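Local atomic coordinates of flavodoxin (Streptococcus pneumoniae serotype 4, PDB entry 5LJL), a protein that binds FMN and probably serves as a low-potential electron donor to a number of redox enzymes. Residues L4-F9 with L48-A53. Sequence-based numbering, arbitrary orientation.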
loop_
_atom_site.group_PDB
_atom_site.type_symbol
_atom_site.label_atom_id
_atom_site.label_comp_id
_atom_site.label_asym_id
_atom_site.label_seq_id
_atom_site.Cartn_x
_atom_site.Cartn_y
_atom_site.Cartn_z
ATOM N N LEU A 4 -7.654 -6.680 -11.409
ATOM C CA LEU A 4 -6.246 -6.243 -11.478
ATOM C C LEU A 4 -5.891 -5.364 -10.242
ATOM O O LEU A 4 -6.585 -4.385 -9.999
ATOM C CB LEU A 4 -6.032 -5.437 -12.748
ATOM C CG LEU A 4 -4.612 -4.810 -12.870
ATOM C CD1 LEU A 4 -3.594 -5.885 -12.717
ATOM C CD2 LEU A 4 -4.447 -3.997 -14.165
ATOM N N ALA A 5 -4.936 -5.799 -9.416
ATOM C CA ALA A 5 -4.430 -5.024 -8.265
ATOM C C ALA A 5 -3.000 -4.531 -8.623
ATOM O O ALA A 5 -2.189 -5.317 -9.131
ATOM C CB ALA A 5 -4.394 -5.877 -7.048
ATOM N N LYS A 6 -2.706 -3.238 -8.371
ATOM C CA LYS A 6 -1.333 -2.646 -8.525
ATOM C C LYS A 6 -0.866 -2.277 -7.125
ATOM O O LYS A 6 -1.576 -1.532 -6.424
ATOM C CB LYS A 6 -1.356 -1.484 -9.481
ATOM C CG LYS A 6 -1.466 -1.885 -10.955
ATOM C CD LYS A 6 -1.532 -0.647 -11.846
ATOM C CE LYS A 6 -1.531 -0.878 -13.354
ATOM N NZ LYS A 6 -0.326 -1.561 -13.782
ATOM N N ILE A 7 0.204 -2.913 -6.681
ATOM C CA ILE A 7 0.822 -2.642 -5.381
ATOM C C ILE A 7 2.115 -1.869 -5.619
ATOM O O ILE A 7 3.004 -2.346 -6.397
ATOM C CB ILE A 7 1.102 -3.984 -4.618
ATOM C CG1 ILE A 7 -0.178 -4.789 -4.393
ATOM C CG2 ILE A 7 1.875 -3.769 -3.303
ATOM C CD1 ILE A 7 0.068 -6.185 -3.807
ATOM N N VAL A 8 2.242 -0.700 -5.004
ATOM C CA VAL A 8 3.454 0.129 -5.153
ATOM C C VAL A 8 4.097 0.221 -3.802
ATOM O O VAL A 8 3.418 0.594 -2.823
ATOM C CB VAL A 8 3.111 1.499 -5.750
ATOM C CG1 VAL A 8 4.386 2.341 -5.901
ATOM C CG2 VAL A 8 2.387 1.310 -7.071
ATOM N N PHE A 9 5.386 -0.074 -3.726
ATOM C CA PHE A 9 6.083 -0.100 -2.454
ATOM C C PHE A 9 7.333 0.793 -2.418
ATOM O O PHE A 9 7.929 1.121 -3.476
ATOM C CB PHE A 9 6.452 -1.527 -1.987
ATOM C CG PHE A 9 7.546 -2.184 -2.781
ATOM C CD1 PHE A 9 8.878 -1.942 -2.475
ATOM C CD2 PHE A 9 7.220 -3.028 -3.841
ATOM C CE1 PHE A 9 9.878 -2.568 -3.224
ATOM C CE2 PHE A 9 8.205 -3.653 -4.596
ATOM C CZ PHE A 9 9.524 -3.397 -4.285
ATOM N N LEU A 48 -4.929 4.324 -12.674
ATOM C CA LEU A 48 -6.171 4.401 -13.509
ATOM C C LEU A 48 -6.546 3.107 -14.169
ATOM O O LEU A 48 -7.732 2.884 -14.430
ATOM C CB LEU A 48 -6.091 5.518 -14.541
ATOM C CG LEU A 48 -6.015 6.932 -13.924
ATOM C CD1 LEU A 48 -5.502 8.016 -14.875
ATOM C CD2 LEU A 48 -7.333 7.303 -13.254
ATOM N N GLU A 49 -5.545 2.289 -14.493
ATOM C CA GLU A 49 -5.759 1.002 -15.138
ATOM C C GLU A 49 -6.206 -0.116 -14.227
ATOM O O GLU A 49 -6.659 -1.161 -14.700
ATOM C CB GLU A 49 -4.503 0.583 -15.900
ATOM C CG GLU A 49 -4.178 1.547 -17.035
ATOM C CD GLU A 49 -2.740 1.494 -17.522
ATOM O OE1 GLU A 49 -1.816 1.564 -16.667
ATOM O OE2 GLU A 49 -2.533 1.454 -18.783
ATOM N N ALA A 50 -6.073 0.029 -12.908
ATOM C CA ALA A 50 -6.349 -1.079 -12.012
ATOM C C ALA A 50 -7.705 -0.982 -11.331
ATOM O O ALA A 50 -8.306 0.072 -11.248
ATOM C CB ALA A 50 -5.287 -1.117 -10.958
ATOM N N ASP A 51 -8.153 -2.091 -10.785
ATOM C CA ASP A 51 -9.377 -2.093 -9.945
ATOM C C ASP A 51 -9.019 -1.813 -8.506
ATOM O O ASP A 51 -9.838 -1.207 -7.758
ATOM C CB ASP A 51 -10.033 -3.440 -10.059
ATOM C CG ASP A 51 -10.386 -3.787 -11.513
ATOM O OD1 ASP A 51 -9.814 -4.776 -12.060
ATOM O OD2 ASP A 51 -11.199 -3.059 -12.101
ATOM N N ILE A 52 -7.844 -2.283 -8.074
ATOM C CA ILE A 52 -7.385 -2.064 -6.674
ATOM C C ILE A 52 -6.050 -1.397 -6.739
ATOM O O ILE A 52 -5.194 -1.788 -7.525
ATOM C CB ILE A 52 -7.250 -3.390 -5.901
ATOM C CG1 ILE A 52 -8.656 -3.991 -5.614
ATOM C CG2 ILE A 52 -6.441 -3.230 -4.596
ATOM C CD1 ILE A 52 -8.572 -5.459 -5.291
ATOM N N ALA A 53 -5.899 -0.342 -5.957
ATOM C CA ALA A 53 -4.613 0.410 -5.756
ATOM C C ALA A 53 -4.116 0.261 -4.321
ATOM O O ALA A 53 -4.869 0.649 -3.420
ATOM C CB ALA A 53 -4.822 1.885 -6.064
#
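E49 meets L4 through its backbone. With L4 CG anti to the backbone N (chi1 175°), the branch lies near A50 CB, and the CD2 methyl of L4 comes within 3.6 Å of E49 O. The E49 side chain instead crosses that of K6. E49 OE1 stays 4.5 Å from K6 NZ, too far for a salt bridge, and K6 NZ forms a salt bridge with D35 on strand 33-38. A50 turns its methyl toward strand 4-9. That CB packs against CG and CD of the K6 chain. D51 grips the backbone of L4 twice. D51 OD1 accepts a nearly straight bond from L4 N (3.0 Å), using the lone pair turned away from OD2. D51 N donates to L4 O at 2.9 Å. I52 N gives L4 O a second, straighter bond of 3.1 Å, so this carbonyl serves two donors where the loop becomes strand. I52 O then accepts from K6 N at 3.0 Å. The A5 and I52 CB atoms, 4.0 Å apart, share one sheet face; K6 and A53 point to the other. This is parallel pairing, at the start of two inner strands of the five-stranded sheet, whose 2-1-3-4-5 order marks the flavodoxin-like fold. Strand 4-9 lies between strands 33-38 and 52-56, and K6 and I54 continue the backbone bonding. Helix 15-29 packs on the A5 face through L27, while F47 touches A53 on the other.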